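NH(3)-dependent NAD(+) synthetase (PDB 3FIU) is a synthetase of the NAD synthase family, with the Rossmann-like alpha/beta fold of the HUP clan, modelled here as a dimer with bound AMP and pyrophosphate. Local coordinates at residues 19-22 with 23-27; 10-13 with 14-18; 95-98 with 99-103; 114-117 with 118-122. All coordinates share one frame; numbering follows the deposited sequence.

Overall arrangement
Four short-range contacts, all along helices or at their ends, serve as examples of how residues about one helical turn apart meet. From the N terminus, contact 2 (10-18) and contact 1 (19-27) follow one another on helix 9-25, which packs on strands of the parallel sheet. Contact 3 (95-103) ends helix 91-100, and contact 4 (114-122) lies in the first part of helix 113-135. Each is one continuous stretch, so none closes a long loop, and the four run in series without nesting or crossing. Helices 91-100 and 113-135 pack on each other, Phe97 CE2 lying 3.9 Å from Ala119 CB. Contact 4 lies across the chain's centre from contacts 1 and 2. All four reach the second subunit.

Contact 1 of 4, residues 19-22 with 23-27; sequences WLSD and SCMNY
The C-terminal turns of helix 9-25 show how a serine can fold back on the turn before it, with Ser23 gripping the carbonyl of Trp19. Two donors of one residue converge on Trp19 O: the backbone Ser23 N at 2.8 Å, as in any alpha helix, and the hydroxyl Ser23 OG, also at 2.8 Å. They arrive from opposite faces of the carbonyl plane, the hydroxyl standing 40° out of it and so not on a lone pair. Because Ser23 OG lies beside its own backbone N (chi1 -68°), it is turned back along the helix rather than outward. The same hydroxyl sits over one face of the Trp19 indole, toward the rim, with NE1 its nearest ring atom at 3.4 Å from Ser23 OG. That approach is over the plane, not in line with the indole N-H, and the two atoms are not hydrogen-bonded. Trp19 brings its ring to this place with CG anti to the backbone N (chi1 177°).

The next backbone bonds follow the regular helical pattern, Cys24 N to Leu20 O and Met25 N to Ser21 O. Asn26 N likewise bonds to Asp22 O at 2.9 Å, while Asn26 OD1 and Asp22 O are two acceptors 3.3 Å apart and so not bonded to each other. Met25 lays CG 3.2 Å from Ser21 O before its bent chain leads off.

Leu20 and Cys24 rest on Phe32 of strand 31-35, Cys24 also on Ile138 of strand 137-139. Tyr27 stacks on His239 of the second subunit, so this end of the helix joins the sheet to the dimer interface.

Contact 2 of 4, residues 10-13 with 14-18; sequences KEYS and QKLVN
Tyr12 and Leu16 meet at a slant, neither stacked nor end to end: the leucine methyl CD2 is modelled 3.3 Å from Tyr12 CE2. The Tyr12 ring is carried there with CG anti to the backbone N. In Leu16 both chi1 (-134°) and chi2 (29°) lie away from staggered positions, so the very short approach should be read with caution.

Glu11 and Lys15 instead run side by side and point the same way. Glu11 OE1 and Lys15 NZ are 4.1 Å apart, beyond direct contact, though the opposite charges probably still attract weakly.

Both pairs are spaced i to i+4, the spacing that brings side chains together on one flank of an alpha helix, here helix 9-25; the backbone of the first pair is joined by the bond from Leu16 N to Tyr12 O, 2.9 Å. A third such pair, Gln14 and Asn18, is linked by its amides. Gln14 NE2 donates to Asn18 OD1 at 2.9 Å, the acceptor lying close to the glutamine amide plane but the donor 52° above the plane of the asparagine carbonyl.

The phenol OH of Tyr12 bonds to the C-terminal OXT of Phe249 of the second subunit, whose ring meets Tyr12 edge-to-face. Leu48 of helix 40-51 packs against Ser13, Leu16 and Val17.

Contact 3 of 4, residues 95-98 with 99-103; sequences EAFL and ASTQS
Ser100 and Thr101 turn their hydroxyls back onto the carbonyls of Phe97 and Leu98, three residues earlier. The closest of these bonds is Ser100 OG to Phe97 O, at 2.6 Å. Thr101 uses two donors on Leu98 O: its OG1, 2.8 Å away and in the carbonyl plane on a lone pair, and its backbone N at 3.0 Å, which comes in 59° above that plane. A further bond from Thr101 N to Phe97 O is weak. The main-chain amide has thus largely passed from the i-4 to the i-3 carbonyl, the tightening toward 3-10 geometry often found in the last turn of a helix.

Both hydroxyls lie between the backbone N and the carbonyl carbon (chi1 74° in Ser100), a position that lets them reach these nearby oxygens. In Thr101 the same rotation places CG2 beside the backbone N, anti to the carbonyl carbon, and over one face of the Phe97 ring. This CH-pi contact, 4.1 Å from Thr101 CG2 to the ring centroid, is offset toward the rim.

Further out, Tyr127 of the second subunit touches both hydroxyl-bearing residues and the ring: its OH is hydrogen-bonded to Ser100 OG, and its ring meets that of Phe97 with the planes at about 50°. Thr101 OG1 has a second, weak bond to Thr105 OG1.

The hydroxyls thus add donors near the end of helix 91-100, to Phe97 O, whose amide bond from Thr101 is weak, and to Leu98 O, while Ser100 couples that end to the dimer partner.

Contact 4 of 4, residues 114-117 with 118-122; sequences VIKG and NAQAR
With CG of Lys116 anti to the backbone N (chi1 168°) and CG of Gln120 beside its own backbone N (chi1 -62°), both chains extended beyond, the two side chains lie next to each other, pointing the same way. The contact is between aliphatic carbon and amide oxygen: Lys116 CE lies 3.6 Å from Gln120 OE1 and Lys116 CG 3.9 Å from it. The lysine ammonium looks elsewhere, to a hydrogen bond between NZ and Asn65 OD1, so the glutamine accompanies the lysine's methylenes rather than its charge.

One turn of helix 113-135 separates Val114 from Asn118, a second pair lying side by side. Asn118 keeps CG beside its backbone N, which brings the amide against Val114 O, CG being 3.2 Å away. Its ND2 stands 4.0 Å from Val114 CG1 and makes no hydrogen bond to that carbonyl. Both ends of the amide are occupied elsewhere: ND2 binds OE1 of Gln133 of the second subunit, and OD1 pairs with Thr154 OG1, which together should fix its rotation.

Regular bonds link the turns, among them Gln120 N to Lys116 O at 3.0 Å.

Tyr94 of helix 91-100 packs on Lys116, Ala119 and Gln120, while loop residues Ser63 and Asn65 border Gln120. Ala121, whose side chain is about 6 Å from the bound AMP, touches Thr154, and Met126 of the second subunit lies against Ala119, placing this helix between the AMP pocket and the dimer interface.

Contact 1 of 4, residues 19-22 with 23-27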
loop_
_atom_site.group_PDB
_atom_site.type_symbol
_atom_site.label_atom_id
_atom_site.label_comp_id
_atom_site.label_asym_id
_atom_site.label_seq_id
_atom_site.Cartn_x
_atom_site.Cartn_y
_atom_site.Cartn_z
ATOM N N TRP A 19 17.761 11.264 13.008
ATOM C CA TRP A 19 16.715 11.452 12.000
ATOM C C TRP A 19 15.456 10.628 12.305
ATOM O O TRP A 19 14.334 11.143 12.236
ATOM C CB TRP A 19 17.275 11.151 10.615
ATOM C CG TRP A 19 16.266 11.253 9.493
ATOM C CD1 TRP A 19 15.834 12.392 8.879
ATOM C CD2 TRP A 19 15.571 10.166 8.865
ATOM N NE1 TRP A 19 14.915 12.086 7.894
ATOM C CE2 TRP A 19 14.738 10.726 7.865
ATOM C CE3 TRP A 19 15.589 8.773 9.036
ATOM C CZ2 TRP A 19 13.916 9.945 7.056
ATOM C CZ3 TRP A 19 14.769 7.987 8.233
ATOM C CH2 TRP A 19 13.953 8.579 7.241
ATOM N N LEU A 20 15.628 9.357 12.650
ATOM C CA LEU A 20 14.490 8.545 13.048
ATOM C C LEU A 20 13.759 9.173 14.229
ATOM O O LEU A 20 12.524 9.298 14.205
ATOM C CB LEU A 20 14.909 7.111 13.383
ATOM C CG LEU A 20 15.174 6.185 12.204
ATOM C CD1 LEU A 20 15.836 4.911 12.706
ATOM C CD2 LEU A 20 13.905 5.883 11.372
ATOM N N SER A 21 14.521 9.591 15.242
ATOM C CA SER A 21 13.937 10.200 16.424
ATOM C C SER A 21 13.143 11.462 16.096
ATOM O O SER A 21 11.978 11.554 16.454
ATOM C CB SER A 21 14.997 10.497 17.495
ATOM O OG SER A 21 14.320 10.926 18.655
ATOM N N ASP A 22 13.775 12.397 15.392
ATOM C CA ASP A 22 13.155 13.664 15.016
ATOM C C ASP A 22 11.950 13.418 14.113
ATOM O O ASP A 22 10.901 14.014 14.312
ATOM C CB ASP A 22 14.146 14.576 14.268
ATOM C CG ASP A 22 15.273 15.135 15.162
ATOM O OD1 ASP A 22 16.232 15.712 14.593
ATOM O OD2 ASP A 22 15.213 15.021 16.411
ATOM N N SER A 23 12.113 12.549 13.119
ATOM C CA SER A 23 11.032 12.226 12.204
ATOM C C SER A 23 9.813 11.689 12.948
ATOM O O SER A 23 8.693 12.088 12.660
ATOM C CB SER A 23 11.505 11.239 11.128
ATOM O OG SER A 23 12.443 11.876 10.268
ATOM N N CYS A 24 10.043 10.818 13.925
ATOM C CA CYS A 24 8.964 10.190 14.693
ATOM C C CYS A 24 8.271 11.183 15.627
ATOM O O CYS A 24 7.038 11.301 15.619
ATOM C CB CYS A 24 9.500 8.991 15.464
ATOM S SG CYS A 24 8.303 8.099 16.425
ATOM N N MET A 25 9.069 11.902 16.413
ATOM C CA MET A 25 8.580 13.027 17.218
ATOM C C MET A 25 7.701 13.973 16.393
ATOM O O MET A 25 6.572 14.284 16.794
ATOM C CB MET A 25 9.759 13.814 17.809
ATOM C CG MET A 25 10.527 13.081 18.892
ATOM S SD MET A 25 9.435 12.613 20.243
ATOM C CE MET A 25 9.029 14.242 20.903
ATOM N N ASN A 26 8.213 14.407 15.239
ATOM C CA ASN A 26 7.522 15.385 14.400
ATOM C C ASN A 26 6.368 14.824 13.576
ATOM O O ASN A 26 5.661 15.582 12.915
ATOM C CB ASN A 26 8.500 16.096 13.452
ATOM C CG ASN A 26 9.517 16.966 14.190
ATOM O OD1 ASN A 26 10.618 17.223 13.675
ATOM N ND2 ASN A 26 9.156 17.422 15.401
ATOM N N TYR A 27 6.174 13.506 13.611
ATOM C CA TYR A 27 5.227 12.859 12.699
ATOM C C TYR A 27 3.784 13.350 12.859
ATOM O O TYR A 27 3.160 13.711 11.875
ATOM C CB TYR A 27 5.299 11.341 12.806
ATOM C CG TYR A 27 4.746 10.620 11.595
ATOM C CD1 TYR A 27 5.528 10.447 10.459
ATOM C CD2 TYR A 27 3.441 10.086 11.599
ATOM C CE1 TYR A 27 5.046 9.757 9.340
ATOM C CE2 TYR A 27 2.948 9.388 10.479
ATOM C CZ TYR A 27 3.766 9.229 9.360
ATOM O OH TYR A 27 3.301 8.552 8.248
#

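Contact 2 of 4, residues 10-13 with 14-18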
loop_
_atom_site.group_PDB
_atom_site.type_symbol
_atom_site.label_atom_id
_atom_site.label_comp_id
_atom_site.label_asym_id
_atom_site.label_seq_id
_atom_site.Cartn_x
_atom_site.Cartn_y
_atom_site.Cartn_z
ATOM N N LYS A 10 29.837 4.378 12.323
ATOM C CA LYS A 10 29.549 5.114 13.544
ATOM C C LYS A 10 28.794 6.412 13.279
ATOM O O LYS A 10 27.805 6.722 13.939
ATOM C CB LYS A 10 30.841 5.417 14.334
ATOM C CG LYS A 10 30.575 6.135 15.647
ATOM C CD LYS A 10 31.837 6.535 16.424
ATOM C CE LYS A 10 31.405 7.171 17.741
ATOM N NZ LYS A 10 32.491 7.379 18.732
ATOM N N GLU A 11 29.295 7.181 12.327
ATOM C CA GLU A 11 28.788 8.518 12.110
ATOM C C GLU A 11 27.406 8.463 11.477
ATOM O O GLU A 11 26.494 9.147 11.938
ATOM C CB GLU A 11 29.789 9.335 11.281
ATOM C CG GLU A 11 31.169 9.383 11.966
ATOM C CD GLU A 11 31.949 10.662 11.699
ATOM O OE1 GLU A 11 31.376 11.632 11.136
ATOM O OE2 GLU A 11 33.150 10.700 12.069
ATOM N N TYR A 12 27.272 7.623 10.451
ATOM C CA TYR A 12 26.008 7.425 9.742
ATOM C C TYR A 12 24.942 6.860 10.673
ATOM O O TYR A 12 23.817 7.336 10.686
ATOM C CB TYR A 12 26.173 6.515 8.512
ATOM C CG TYR A 12 25.053 6.695 7.510
ATOM C CD1 TYR A 12 25.116 7.706 6.545
ATOM C CD2 TYR A 12 23.899 5.896 7.549
ATOM C CE1 TYR A 12 24.070 7.910 5.629
ATOM C CE2 TYR A 12 22.838 6.094 6.626
ATOM C CZ TYR A 12 22.934 7.100 5.677
ATOM O OH TYR A 12 21.917 7.305 4.768
ATOM N N SER A 13 25.299 5.842 11.443
ATOM C CA SER A 13 24.407 5.300 12.433
ATOM C C SER A 13 23.802 6.391 13.319
ATOM O O SER A 13 22.586 6.438 13.502
ATOM C CB SER A 13 25.133 4.252 13.277
ATOM O OG SER A 13 24.217 3.570 14.092
ATOM N N GLN A 14 24.637 7.289 13.848
ATOM C CA GLN A 14 24.143 8.341 14.726
ATOM C C GLN A 14 23.240 9.321 13.986
ATOM O O GLN A 14 22.244 9.785 14.546
ATOM C CB GLN A 14 25.285 9.093 15.421
ATOM C CG GLN A 14 24.801 10.031 16.525
ATOM C CD GLN A 14 23.948 9.300 17.561
ATOM O OE1 GLN A 14 24.413 8.351 18.198
ATOM N NE2 GLN A 14 22.690 9.723 17.714
ATOM N N LYS A 15 23.581 9.619 12.735
ATOM C CA LYS A 15 22.743 10.506 11.921
ATOM C C LYS A 15 21.364 9.905 11.696
ATOM O O LYS A 15 20.359 10.583 11.841
ATOM C CB LYS A 15 23.410 10.846 10.604
ATOM C CG LYS A 15 24.415 11.988 10.720
ATOM C CD LYS A 15 25.364 12.019 9.537
ATOM C CE LYS A 15 26.430 13.093 9.759
ATOM N NZ LYS A 15 27.810 12.664 9.395
ATOM N N LEU A 16 21.333 8.613 11.382
ATOM C CA LEU A 16 20.092 7.899 11.138
ATOM C C LEU A 16 19.221 7.830 12.390
ATOM O O LEU A 16 18.005 8.058 12.331
ATOM C CB LEU A 16 20.438 6.508 10.629
ATOM C CG LEU A 16 19.680 5.967 9.429
ATOM C CD1 LEU A 16 19.198 7.079 8.476
ATOM C CD2 LEU A 16 20.548 4.929 8.733
ATOM N N VAL A 17 19.852 7.549 13.535
ATOM C CA VAL A 17 19.153 7.499 14.824
ATOM C C VAL A 17 18.520 8.866 15.163
ATOM O O VAL A 17 17.360 8.942 15.597
ATOM C CB VAL A 17 20.098 7.014 15.983
ATOM C CG1 VAL A 17 19.410 7.145 17.321
ATOM C CG2 VAL A 17 20.528 5.544 15.767
ATOM N N ASN A 18 19.285 9.935 14.961
ATOM C CA ASN A 18 18.786 11.294 15.205
ATOM C C ASN A 18 17.600 11.605 14.290
ATOM O O ASN A 18 16.561 12.094 14.749
ATOM C CB ASN A 18 19.893 12.326 14.978
ATOM C CG ASN A 18 20.980 12.292 16.053
ATOM O OD1 ASN A 18 20.747 11.861 17.184
ATOM N ND2 ASN A 18 22.173 12.761 15.697
#

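Contact 3 of 4, residues 95-98 with 99-103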
loop_
_atom_site.group_PDB
_atom_site.type_symbol
_atom_site.label_atom_id
_atom_site.label_comp_id
_atom_site.label_asym_id
_atom_site.label_seq_id
_atom_site.Cartn_x
_atom_site.Cartn_y
_atom_site.Cartn_z
ATOM N N GLU A 95 -4.312 -18.466 4.115
ATOM C CA GLU A 95 -5.120 -19.555 3.557
ATOM C C GLU A 95 -6.564 -19.122 3.277
ATOM O O GLU A 95 -7.114 -19.465 2.230
ATOM C CB GLU A 95 -5.036 -20.811 4.438
ATOM C CG GLU A 95 -3.766 -21.635 4.213
ATOM C CD GLU A 95 -3.969 -22.711 3.173
ATOM O OE1 GLU A 95 -3.486 -22.545 2.030
ATOM O OE2 GLU A 95 -4.653 -23.709 3.498
ATOM N N ALA A 96 -7.152 -18.339 4.182
ATOM C CA ALA A 96 -8.521 -17.846 3.943
ATOM C C ALA A 96 -8.477 -16.934 2.707
ATOM O O ALA A 96 -9.321 -17.019 1.798
ATOM C CB ALA A 96 -9.045 -17.090 5.165
ATOM N N PHE A 97 -7.466 -16.086 2.640
ATOM C CA PHE A 97 -7.392 -15.182 1.496
ATOM C C PHE A 97 -7.224 -15.985 0.194
ATOM O O PHE A 97 -7.998 -15.834 -0.766
ATOM C CB PHE A 97 -6.261 -14.166 1.660
ATOM C CG PHE A 97 -6.079 -13.293 0.456
ATOM C CD1 PHE A 97 -6.948 -12.207 0.210
ATOM C CD2 PHE A 97 -5.071 -13.578 -0.463
ATOM C CE1 PHE A 97 -6.773 -11.376 -0.935
ATOM C CE2 PHE A 97 -4.893 -12.784 -1.603
ATOM C CZ PHE A 97 -5.744 -11.666 -1.835
ATOM N N LEU A 98 -6.222 -16.847 0.170
ATOM C CA LEU A 98 -5.926 -17.602 -1.050
ATOM C C LEU A 98 -7.138 -18.442 -1.506
ATOM O O LEU A 98 -7.538 -18.366 -2.667
ATOM C CB LEU A 98 -4.677 -18.472 -0.838
ATOM C CG LEU A 98 -4.302 -19.368 -2.040
ATOM C CD1 LEU A 98 -3.920 -18.511 -3.249
ATOM C CD2 LEU A 98 -3.158 -20.308 -1.652
ATOM N N ALA A 99 -7.726 -19.223 -0.595
ATOM C CA ALA A 99 -8.918 -20.010 -0.932
ATOM C C ALA A 99 -9.976 -19.097 -1.608
ATOM O O ALA A 99 -10.528 -19.440 -2.646
ATOM C CB ALA A 99 -9.512 -20.697 0.328
ATOM N N SER A 100 -10.191 -17.916 -1.038
ATOM C CA SER A 100 -11.226 -17.011 -1.548
ATOM C C SER A 100 -10.991 -16.408 -2.938
ATOM O O SER A 100 -11.936 -15.887 -3.553
ATOM C CB SER A 100 -11.497 -15.900 -0.537
ATOM O OG SER A 100 -10.441 -14.963 -0.531
ATOM N N THR A 101 -9.751 -16.469 -3.419
ATOM C CA THR A 101 -9.432 -16.012 -4.778
ATOM C C THR A 101 -9.675 -17.065 -5.892
ATOM O O THR A 101 -9.412 -16.791 -7.060
ATOM C CB THR A 101 -7.983 -15.497 -4.878
ATOM O OG1 THR A 101 -7.053 -16.581 -4.714
ATOM C CG2 THR A 101 -7.711 -14.377 -3.862
ATOM N N GLN A 102 -10.169 -18.250 -5.503
ATOM C CA GLN A 102 -10.395 -19.396 -6.408
ATOM C C GLN A 102 -11.029 -19.040 -7.727
ATOM O O GLN A 102 -10.560 -19.498 -8.778
ATOM C CB GLN A 102 -11.294 -20.471 -5.734
ATOM C CG GLN A 102 -11.807 -21.556 -6.713
ATOM C CD GLN A 102 -10.679 -22.465 -7.278
ATOM O OE1 GLN A 102 -9.551 -22.496 -6.767
ATOM N NE2 GLN A 102 -10.994 -23.197 -8.346
ATOM N N SER A 103 -12.106 -18.248 -7.687
ATOM C CA SER A 103 -12.881 -17.965 -8.894
ATOM C C SER A 103 -12.087 -17.319 -10.011
ATOM O O SER A 103 -12.466 -17.436 -11.172
ATOM C CB SER A 103 -14.098 -17.079 -8.591
ATOM O OG SER A 103 -13.719 -15.840 -8.014
#

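Contact 4 of 4, residues 114-117 with 118-122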
loop_
_atom_site.group_PDB
_atom_site.type_symbol
_atom_site.label_atom_id
_atom_site.label_comp_id
_atom_site.label_asym_id
_atom_site.label_seq_id
_atom_site.Cartn_x
_atom_site.Cartn_y
_atom_site.Cartn_z
ATOM N N VAL A 114 4.911 -15.925 -7.211
ATOM C CA VAL A 114 5.111 -14.479 -7.065
ATOM C C VAL A 114 3.852 -13.827 -6.482
ATOM O O VAL A 114 3.937 -12.906 -5.663
ATOM C CB VAL A 114 5.485 -13.774 -8.402
ATOM C CG1 VAL A 114 6.011 -12.360 -8.124
ATOM C CG2 VAL A 114 6.534 -14.565 -9.143
ATOM N N ILE A 115 2.698 -14.307 -6.923
ATOM C CA ILE A 115 1.424 -13.818 -6.427
ATOM C C ILE A 115 1.263 -14.189 -4.928
ATOM O O ILE A 115 0.886 -13.343 -4.104
ATOM C CB ILE A 115 0.269 -14.349 -7.296
ATOM C CG1 ILE A 115 0.356 -13.728 -8.702
ATOM C CG2 ILE A 115 -1.074 -14.062 -6.643
ATOM C CD1 ILE A 115 -0.341 -14.511 -9.824
ATOM N N LYS A 116 1.583 -15.440 -4.592
ATOM C CA LYS A 116 1.620 -15.891 -3.202
ATOM C C LYS A 116 2.525 -14.991 -2.365
ATOM O O LYS A 116 2.126 -14.509 -1.300
ATOM C CB LYS A 116 2.154 -17.331 -3.119
ATOM C CG LYS A 116 2.492 -17.784 -1.698
ATOM C CD LYS A 116 3.029 -19.198 -1.710
ATOM C CE LYS A 116 2.745 -19.908 -0.406
ATOM N NZ LYS A 116 3.192 -21.327 -0.522
ATOM N N GLY A 117 3.756 -14.784 -2.843
ATOM C CA GLY A 117 4.751 -13.979 -2.134
ATOM C C GLY A 117 4.250 -12.570 -1.907
ATOM O O GLY A 117 4.426 -12.000 -0.811
ATOM N N ASN A 118 3.608 -12.020 -2.926
ATOM C CA ASN A 118 3.087 -10.651 -2.825
ATOM C C ASN A 118 1.922 -10.529 -1.835
ATOM O O ASN A 118 1.828 -9.539 -1.101
ATOM C CB ASN A 118 2.657 -10.139 -4.189
ATOM C CG ASN A 118 3.832 -9.764 -5.084
ATOM O OD1 ASN A 118 4.955 -9.565 -4.621
ATOM N ND2 ASN A 118 3.565 -9.654 -6.372
ATOM N N ALA A 119 1.025 -11.513 -1.842
ATOM C CA ALA A 119 -0.096 -11.531 -0.886
ATOM C C ALA A 119 0.421 -11.608 0.547
ATOM O O ALA A 119 -0.077 -10.912 1.442
ATOM C CB ALA A 119 -0.990 -12.706 -1.147
ATOM N N GLN A 120 1.427 -12.454 0.773
ATOM C CA GLN A 120 1.976 -12.568 2.137
ATOM C C GLN A 120 2.638 -11.276 2.564
ATOM O O GLN A 120 2.526 -10.880 3.724
ATOM C CB GLN A 120 2.912 -13.764 2.285
ATOM C CG GLN A 120 2.194 -15.076 2.042
ATOM C CD GLN A 120 3.061 -16.323 2.175
ATOM O OE1 GLN A 120 2.539 -17.449 2.236
ATOM N NE2 GLN A 120 4.351 -16.145 2.219
ATOM N N ALA A 121 3.316 -10.592 1.644
ATOM C CA ALA A 121 3.959 -9.322 2.016
ATOM C C ALA A 121 2.928 -8.253 2.399
ATOM O O ALA A 121 3.152 -7.462 3.277
ATOM C CB ALA A 121 4.826 -8.802 0.862
ATOM N N ARG A 122 1.793 -8.246 1.716
ATOM C CA ARG A 122 0.741 -7.297 1.988
ATOM C C ARG A 122 0.015 -7.664 3.294
ATOM O O ARG A 122 -0.406 -6.790 4.008
ATOM C CB ARG A 122 -0.237 -7.298 0.816
ATOM C CG ARG A 122 0.441 -6.711 -0.454
ATOM C CD ARG A 122 -0.479 -6.778 -1.670
ATOM N NE ARG A 122 0.261 -6.182 -2.799
ATOM C CZ ARG A 122 0.423 -6.730 -3.994
ATOM N NH1 ARG A 122 -0.204 -7.864 -4.300
ATOM N NH2 ARG A 122 1.177 -6.093 -4.908
#